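Local coordinates for RNA-dependent RNA polymerase (Taggert virus, PDB 6DX3), which carries a viral OTU cysteine protease domain that probably acts as a deubiquitinase, cleaving ubiquitin from modified proteins, at residues N39-Y42 and H43-A46; W99-S102 and L103-N106; W119-D122 and A123-C127; M145-N149 and H150-L154. All blocks are in the same frame, centred on the assembly; numbering follows the deposited sequence.

Contact 1 (N39-Y42 and H43-A46); sequences NCLY and HSLA
S44 turns its hydroxyl back over the first turn of its own helix, where OG lies 2.8 Å from C40 O and 2.7 Å from L41 O. Its single proton can serve either carbonyl, and the distances do not settle which. The torsion behind this is chi1 48°, which tucks OG between the backbone N and the carbonyl carbon, within reach of the residues three and four places earlier. The same C40 O also receives the amide of S44, N to O 3.0 Å, so one carbonyl faces both a backbone and a side-chain group. On another flank, the imidazole of H43 leans on N39, with CD2 3.7 Å from N39 CB, while H43 N closes the first helical bond to N39 O at 2.9 Å (N-H...O 164°). L41 CG meets L45 CD1 at 4.2 Å, the two leucines crossing at a slant. The segment N39-A46 is thus the N-terminal end of helix 40-49, with N39 at the N-cap position. In OTU and other clan CA proteases the nucleophilic cysteine begins such a helix, and C40, in the sequence NCLYHS, is consistent with that role. Around this turn, Y58 meets the H43 ring with the planes inclined by about 40°, W99 and H150 touch C40, and Y151 packs against both L41 and S44.

Contact 2 (W99-S102 and L103-N106); sequences WGSS and LEVN
S101 and E104 meet where an extended loop passes into helix 102-112. S101 is still extended (phi/psi -142°/-175°), whereas S102 already has helical angles, which places S101 at the N-cap. Its carbonyl receives two weak bonds, from E104 N at 3.1 Å and V105 N at 3.3 Å; the first sounder turn bond follows one residue on, N106 N to S102 O at 2.8 Å. The side chain of E104 then doubles back on the cap. CG stands beside the backbone N and the chain bends at chi2, so the carboxylate returns along the helix end and OE2 comes 2.6 Å from S101 N. That bond is weak, for its N-H...O angle is only 129°. E104 sits at N3, and this is the glutamate half of a capping box; the reciprocal half is not formed, since S101 OG is 4.3 Å from E104 N. Instead S101 OG lies 2.8 Å from E104 OE2. One water donates to both S101 OG and E104 OE1, 2.7 Å to each, and ties the serine to the second carboxylate oxygen. Y89 OH is hydrogen-bonded to that same OE1, which further fixes the turn of the carboxylate. The side chain of V105 packs on L41, V116 and I118. E78 holds S102 OG with one carboxylate oxygen and N106 ND2 with the other, joining the first turn of the helix to a neighbouring loop.

Contact 3 (W119-D122 and A123-C127); sequences WHED and ASKHC
D122 OD1 accepts a hydrogen bond from H126 ND1 at 2.7 Å, the shortest sound polar bond here and nearly straight (168°). The donor uses the syn side of OD1, and the oxygen lies close to the imidazole plane, although carboxylate and ring are turned 52° apart. With chi1 at 66°, D122 folds its carboxylate over the turn toward this ring edge; the far nitrogen of the ring, H126 NE2, is bonded to D22. E121 supplies a second carboxylate grip: K125 N donates to E121 OE2 at 2.8 Å, its N-H pointing almost straight at the anti lone pair. The extended side chain of E121 (CG anti to the backbone N) spans the turn to get there, and its other oxygen, OE1, is paired with R147. Both carboxylates therefore clasp the connection of a beta hairpin between strands 116-121 and 126-133, in which A123-H126 form a type II turn closed by H126 N to A123 O at 2.8 Å. Next to the turn D122 N binds H126 O at 3.1 Å. Beyond it E121 and C127 form an antiparallel non-hydrogen-bonded pair, CA to CA 4.3 Å, with diverging side chains and a C127 CA to H120 O contact of 3.1 Å. Deeper in, C127 SG rests 3.7 Å from W119 CB, while the indole NE1 is hydrogen-bonded to N143 and its ring meets F29 edge-to-face.

Contact 4 (M145-N149 and H150-L154); sequences MHRRN and HYDYL
H146 and Y151 face each other as an offset stack, ring centroids 4.3 Å apart and planes only 1° from parallel. The displacement slides the tyrosine hydroxyl over the imidazole, so that OH sits 3.2 Å above the centre of the H146 ring, and H146 CD2 in turn lies over the phenol toward its rim. The charged contact is on the other face of the sheet. R147 NH1 forms a salt bridge with D152 OD2 at 3.0 Å; the oxygen lies in the guanidinium plane, the carboxylate is turned 70° from it, and the bend at chi3 (73°) brings NH1 round. R147 NE has a second carboxylate, E121. The other oxygen of D152 serves H150: NE2 donates to OD1 at 2.7 Å, approaching from above the carboxylate plane, and OD1 is also bonded by Q34 N. Among apolar groups, M145 CB lies against L154 CD1 at 3.8 Å. The backbone bonds set this register. M145 N binds D152 O at 2.7 Å and D152 N returns to M145 O; R147 N to H150 O is likewise 2.7 Å, and H150 N returns to R147 O. R148 and N149 fill the corner positions of a type II' turn, making this a tight beta hairpin of strands 142-147 and 150-156. The side chain of H150 touches that of C40, consistent with the cysteine-histidine-acid site of OTU proteases, in which D152 would orient the histidine.

Contacts 1, 2 and 4 meet one another: C40 SG touches W99 CZ3, L41 packs on the backbone of G100 and S101, and Y151 wedges between the helix of contact 1 and the loop of contact 2. Contacts 1 and 2 are the more buried, and both are helix starts, yet the former has regular helical backbone bonds with a serine hydroxyl near two carbonyls, the latter mostly weak bonds at its cap, with a carboxylate and water. Contacts 3 and 4 are hairpin ends of one sheet, partly buried and richer in side-chain charge; their strands 116-121 and 142-147 are neighbours, probably joined by W119 O to H146 N. Contact 3 lies apart from contacts 1 and 2, centres about 18 Å away.

Contact 1 (N39-Y42 and H43-A46)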
# COMPACT_ATOMS: atom_id res chain seq x y z
N ASN A 39 6.79 7.30 8.18
CA ASN A 39 7.29 6.30 7.25
C ASN A 39 6.44 5.03 7.25
O ASN A 39 6.82 4.04 6.61
CB ASN A 39 8.74 5.94 7.59
CG ASN A 39 9.66 7.15 7.58
OD1 ASN A 39 9.63 7.97 6.66
ND2 ASN A 39 10.49 7.27 8.62
N CYS A 40 5.30 5.05 7.94
CA CYS A 40 4.54 3.83 8.21
C CYS A 40 4.07 3.13 6.93
O CYS A 40 3.96 1.90 6.92
CB CYS A 40 3.33 4.16 9.09
SG CYS A 40 2.30 5.45 8.38
N LEU A 41 3.78 3.88 5.87
CA LEU A 41 3.42 3.23 4.61
C LEU A 41 4.57 2.36 4.12
O LEU A 41 4.38 1.20 3.74
CB LEU A 41 3.03 4.25 3.55
CG LEU A 41 2.80 3.61 2.18
CD1 LEU A 41 1.54 2.74 2.19
CD2 LEU A 41 2.72 4.64 1.06
N TYR A 42 5.79 2.91 4.13
CA TYR A 42 6.95 2.18 3.63
C TYR A 42 7.34 1.03 4.57
O TYR A 42 7.81 -0.01 4.10
CB TYR A 42 8.12 3.14 3.43
CG TYR A 42 7.74 4.32 2.56
CD1 TYR A 42 7.41 4.13 1.22
CD2 TYR A 42 7.70 5.61 3.07
CE1 TYR A 42 7.06 5.20 0.42
CE2 TYR A 42 7.35 6.68 2.27
CZ TYR A 42 7.03 6.47 0.94
OH TYR A 42 6.68 7.53 0.13
N HIS A 43 7.15 1.21 5.88
CA HIS A 43 7.33 0.10 6.81
C HIS A 43 6.41 -1.06 6.46
O HIS A 43 6.85 -2.21 6.38
CB HIS A 43 7.05 0.57 8.24
CG HIS A 43 8.15 1.37 8.86
ND1 HIS A 43 9.38 0.83 9.17
CD2 HIS A 43 8.20 2.67 9.26
CE1 HIS A 43 10.14 1.76 9.71
NE2 HIS A 43 9.45 2.88 9.78
N SER A 44 5.12 -0.77 6.26
CA SER A 44 4.14 -1.82 6.01
C SER A 44 4.36 -2.48 4.65
O SER A 44 4.13 -3.69 4.52
CB SER A 44 2.73 -1.26 6.11
OG SER A 44 2.62 -0.06 5.37
N LEU A 45 4.80 -1.72 3.65
CA LEU A 45 5.15 -2.32 2.37
C LEU A 45 6.41 -3.19 2.50
O LEU A 45 6.50 -4.25 1.88
CB LEU A 45 5.35 -1.24 1.32
CG LEU A 45 4.08 -0.53 0.84
CD1 LEU A 45 4.41 0.57 -0.16
CD2 LEU A 45 3.11 -1.54 0.24
N ALA A 46 7.38 -2.75 3.31
CA ALA A 46 8.55 -3.59 3.55
C ALA A 46 8.17 -4.85 4.32
O ALA A 46 8.79 -5.90 4.12
CB ALA A 46 9.62 -2.81 4.32

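Contact 2 (W99-S102 and L103-N106)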
# COMPACT_ATOMS: atom_id res chain seq x y z
N TRP A 99 4.47 11.67 4.90
CA TRP A 99 3.42 10.67 4.76
C TRP A 99 3.39 10.09 3.35
O TRP A 99 3.34 10.82 2.36
CB TRP A 99 2.07 11.30 5.08
CG TRP A 99 1.85 11.58 6.53
CD1 TRP A 99 1.76 12.80 7.12
CD2 TRP A 99 1.71 10.61 7.57
NE1 TRP A 99 1.56 12.65 8.47
CE2 TRP A 99 1.52 11.32 8.77
CE3 TRP A 99 1.71 9.22 7.60
CZ2 TRP A 99 1.34 10.67 9.99
CZ3 TRP A 99 1.54 8.58 8.81
CH2 TRP A 99 1.36 9.31 9.99
N GLY A 100 3.42 8.75 3.26
CA GLY A 100 3.13 8.09 2.01
C GLY A 100 1.64 7.92 1.78
O GLY A 100 0.83 7.98 2.71
N SER A 101 1.26 7.70 0.52
CA SER A 101 -0.15 7.64 0.15
C SER A 101 -0.34 6.55 -0.90
O SER A 101 0.60 5.82 -1.24
CB SER A 101 -0.64 9.01 -0.35
OG SER A 101 -0.08 9.31 -1.62
N SER A 102 -1.56 6.45 -1.43
CA SER A 102 -1.88 5.38 -2.37
C SER A 102 -1.11 5.53 -3.68
O SER A 102 -0.85 4.52 -4.35
CB SER A 102 -3.39 5.36 -2.65
OG SER A 102 -3.80 6.51 -3.37
N LEU A 103 -0.74 6.75 -4.06
CA LEU A 103 0.03 6.93 -5.29
C LEU A 103 1.41 6.31 -5.18
O LEU A 103 1.94 5.80 -6.17
CB LEU A 103 0.14 8.41 -5.64
CG LEU A 103 1.01 8.75 -6.85
CD1 LEU A 103 0.52 8.01 -8.09
CD2 LEU A 103 1.02 10.25 -7.10
N GLU A 104 2.01 6.34 -3.99
CA GLU A 104 3.30 5.67 -3.79
C GLU A 104 3.14 4.16 -3.82
O GLU A 104 4.05 3.45 -4.29
CB GLU A 104 3.93 6.12 -2.47
CG GLU A 104 4.41 7.57 -2.46
CD GLU A 104 3.26 8.57 -2.47
OE1 GLU A 104 2.94 9.10 -3.56
OE2 GLU A 104 2.68 8.82 -1.40
N VAL A 105 2.02 3.64 -3.33
CA VAL A 105 1.72 2.22 -3.52
C VAL A 105 1.57 1.91 -5.00
O VAL A 105 2.06 0.89 -5.49
CB VAL A 105 0.45 1.83 -2.74
CG1 VAL A 105 0.10 0.38 -3.02
CG2 VAL A 105 0.63 2.06 -1.25
N ASN A 106 0.88 2.79 -5.73
CA ASN A 106 0.73 2.64 -7.17
C ASN A 106 2.08 2.44 -7.85
O ASN A 106 2.28 1.48 -8.60
CB ASN A 106 0.00 3.87 -7.73
CG ASN A 106 -0.53 3.65 -9.14
OD1 ASN A 106 0.08 2.95 -9.95
ND2 ASN A 106 -1.66 4.27 -9.44
O HOH W 1 2.51 11.24 0.10
O HOH W 2 1.37 11.19 -2.94
O HOH W 3 -1.95 9.93 -3.23

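Contact 3 (W119-D122 and A123-C127)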
# COMPACT_ATOMS: atom_id res chain seq x y z
N TRP A 119 -6.70 -1.63 2.56
CA TRP A 119 -7.98 -1.70 3.25
C TRP A 119 -8.18 -0.44 4.09
O TRP A 119 -7.32 -0.10 4.91
CB TRP A 119 -8.06 -2.95 4.13
CG TRP A 119 -7.77 -4.22 3.39
CD1 TRP A 119 -6.55 -4.69 3.00
CD2 TRP A 119 -8.73 -5.19 2.94
NE1 TRP A 119 -6.69 -5.89 2.34
CE2 TRP A 119 -8.02 -6.22 2.29
CE3 TRP A 119 -10.13 -5.28 3.02
CZ2 TRP A 119 -8.65 -7.32 1.73
CZ3 TRP A 119 -10.75 -6.38 2.46
CH2 TRP A 119 -10.02 -7.39 1.83
N HIS A 120 -9.30 0.24 3.89
CA HIS A 120 -9.56 1.50 4.58
C HIS A 120 -10.38 1.24 5.84
O HIS A 120 -11.51 0.75 5.76
CB HIS A 120 -10.30 2.48 3.67
CG HIS A 120 -10.83 3.67 4.39
ND1 HIS A 120 -12.14 3.75 4.82
CD2 HIS A 120 -10.24 4.82 4.78
CE1 HIS A 120 -12.33 4.91 5.43
NE2 HIS A 120 -11.19 5.57 5.43
N GLU A 121 -9.81 1.60 6.98
CA GLU A 121 -10.51 1.49 8.26
C GLU A 121 -11.43 2.68 8.46
O GLU A 121 -11.00 3.83 8.39
CB GLU A 121 -9.50 1.41 9.40
CG GLU A 121 -10.11 1.28 10.78
CD GLU A 121 -9.08 1.40 11.89
OE1 GLU A 121 -8.17 2.25 11.75
OE2 GLU A 121 -9.16 0.64 12.88
N ASP A 122 -12.71 2.40 8.71
CA ASP A 122 -13.67 3.45 9.03
C ASP A 122 -14.00 3.51 10.52
O ASP A 122 -14.15 4.60 11.07
CB ASP A 122 -14.96 3.26 8.21
CG ASP A 122 -15.70 2.00 8.58
OD1 ASP A 122 -15.03 0.96 8.74
OD2 ASP A 122 -16.94 2.05 8.73
N ALA A 123 -14.13 2.36 11.18
CA ALA A 123 -14.25 2.30 12.62
C ALA A 123 -13.36 1.18 13.12
O ALA A 123 -12.83 0.40 12.33
CB ALA A 123 -15.71 2.11 13.08
N SER A 124 -13.18 1.12 14.44
CA SER A 124 -12.15 0.29 15.06
C SER A 124 -12.04 -1.10 14.46
O SER A 124 -12.92 -1.94 14.66
CB SER A 124 -12.37 0.19 16.57
OG SER A 124 -11.14 0.02 17.25
N LYS A 125 -10.97 -1.33 13.69
CA LYS A 125 -10.66 -2.65 13.14
C LYS A 125 -11.78 -3.16 12.23
O LYS A 125 -11.98 -4.38 12.09
CB LYS A 125 -10.35 -3.65 14.26
CG LYS A 125 -9.08 -3.29 15.03
CD LYS A 125 -9.20 -3.52 16.53
CE LYS A 125 -8.85 -4.95 16.91
NZ LYS A 125 -9.85 -5.93 16.41
N HIS A 126 -12.50 -2.24 11.60
CA HIS A 126 -13.50 -2.55 10.58
C HIS A 126 -13.21 -1.72 9.34
O HIS A 126 -12.82 -0.56 9.45
CB HIS A 126 -14.92 -2.28 11.09
CG HIS A 126 -15.97 -2.40 10.03
ND1 HIS A 126 -16.25 -1.38 9.14
CD2 HIS A 126 -16.80 -3.42 9.71
CE1 HIS A 126 -17.21 -1.77 8.32
NE2 HIS A 126 -17.57 -3.00 8.65
N CYS A 127 -13.42 -2.32 8.17
CA CYS A 127 -13.12 -1.68 6.90
C CYS A 127 -14.38 -1.61 6.04
O CYS A 127 -15.19 -2.54 6.05
CB CYS A 127 -12.01 -2.42 6.15
SG CYS A 127 -10.39 -2.29 6.94

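Contact 4 (M145-N149 and H150-L154)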
# COMPACT_ATOMS: atom_id res chain seq x y z
N MET A 145 -3.37 -1.79 5.86
CA MET A 145 -4.55 -1.20 6.47
C MET A 145 -4.35 0.30 6.59
O MET A 145 -3.40 0.76 7.24
CB MET A 145 -4.81 -1.82 7.85
CG MET A 145 -6.18 -1.52 8.44
SD MET A 145 -6.47 -2.45 9.97
CE MET A 145 -7.68 -1.43 10.79
N HIS A 146 -5.24 1.07 5.96
CA HIS A 146 -5.18 2.52 5.98
C HIS A 146 -6.00 3.05 7.16
O HIS A 146 -7.22 2.90 7.18
CB HIS A 146 -5.70 3.09 4.66
CG HIS A 146 -5.33 4.51 4.41
ND1 HIS A 146 -5.90 5.27 3.41
CD2 HIS A 146 -4.44 5.32 5.03
CE1 HIS A 146 -5.38 6.48 3.42
NE2 HIS A 146 -4.49 6.54 4.40
N ARG A 147 -5.32 3.66 8.13
CA ARG A 147 -5.93 4.10 9.38
C ARG A 147 -5.68 5.59 9.55
O ARG A 147 -4.65 5.99 10.10
CB ARG A 147 -5.37 3.30 10.56
CG ARG A 147 -5.07 1.85 10.21
CD ARG A 147 -4.59 1.07 11.42
NE ARG A 147 -5.65 0.78 12.37
CZ ARG A 147 -5.51 0.01 13.44
NH1 ARG A 147 -4.33 -0.55 13.70
NH2 ARG A 147 -6.53 -0.20 14.27
N ARG A 148 -6.58 6.40 9.02
CA ARG A 148 -6.41 7.83 8.95
C ARG A 148 -5.13 8.00 8.16
O ARG A 148 -5.05 7.62 7.07
CB ARG A 148 -6.46 8.58 10.29
CG ARG A 148 -7.69 8.28 11.14
CD ARG A 148 -9.03 8.74 10.59
NE ARG A 148 -9.23 10.15 10.84
CZ ARG A 148 -9.87 10.65 11.88
NH1 ARG A 148 -10.42 9.87 12.79
NH2 ARG A 148 -9.94 11.95 11.99
N ASN A 149 -4.13 8.60 8.70
CA ASN A 149 -2.88 8.75 7.97
C ASN A 149 -1.90 7.62 8.22
O ASN A 149 -0.90 7.53 7.50
CB ASN A 149 -2.24 10.10 8.34
CG ASN A 149 -3.08 11.28 7.89
OD1 ASN A 149 -3.80 11.21 6.90
ND2 ASN A 149 -2.99 12.38 8.63
N HIS A 150 -2.16 6.74 9.19
CA HIS A 150 -1.27 5.64 9.53
C HIS A 150 -1.56 4.42 8.66
O HIS A 150 -2.68 4.20 8.21
CB HIS A 150 -1.43 5.27 11.01
CG HIS A 150 -0.54 4.15 11.46
ND1 HIS A 150 0.77 4.35 11.83
CD2 HIS A 150 -0.79 2.83 11.63
CE1 HIS A 150 1.30 3.19 12.19
NE2 HIS A 150 0.38 2.26 12.08
N TYR A 151 -0.51 3.61 8.44
CA TYR A 151 -0.61 2.36 7.69
C TYR A 151 -0.04 1.23 8.52
O TYR A 151 1.05 1.36 9.09
CB TYR A 151 0.14 2.45 6.36
CG TYR A 151 -0.57 3.20 5.25
CD1 TYR A 151 -1.51 2.57 4.45
CD2 TYR A 151 -0.27 4.54 4.99
CE1 TYR A 151 -2.16 3.25 3.44
CE2 TYR A 151 -0.91 5.22 3.97
CZ TYR A 151 -1.85 4.57 3.20
OH TYR A 151 -2.50 5.25 2.19
N ASP A 152 -0.76 0.11 8.58
CA ASP A 152 -0.26 -1.11 9.19
C ASP A 152 -0.29 -2.23 8.16
O ASP A 152 -0.99 -2.15 7.15
CB ASP A 152 -1.08 -1.51 10.43
CG ASP A 152 -0.78 -0.65 11.64
OD1 ASP A 152 0.41 -0.39 11.92
OD2 ASP A 152 -1.74 -0.24 12.32
N TYR A 153 0.49 -3.27 8.43
CA TYR A 153 0.50 -4.46 7.59
C TYR A 153 -0.57 -5.44 8.07
O TYR A 153 -0.82 -5.56 9.27
CB TYR A 153 1.87 -5.14 7.62
CG TYR A 153 1.96 -6.34 6.70
CD1 TYR A 153 2.00 -6.18 5.32
CD2 TYR A 153 2.01 -7.63 7.21
CE1 TYR A 153 2.08 -7.26 4.47
CE2 TYR A 153 2.10 -8.73 6.36
CZ TYR A 153 2.13 -8.54 4.99
OH TYR A 153 2.22 -9.61 4.14
N LEU A 154 -1.19 -6.14 7.12
CA LEU A 154 -2.17 -7.17 7.41
C LEU A 154 -1.64 -8.50 6.90
O LEU A 154 -1.37 -8.65 5.71
CB LEU A 154 -3.53 -6.85 6.77
CG LEU A 154 -4.28 -5.63 7.33
CD1 LEU A 154 -5.44 -5.26 6.43
CD2 LEU A 154 -4.76 -5.90 8.75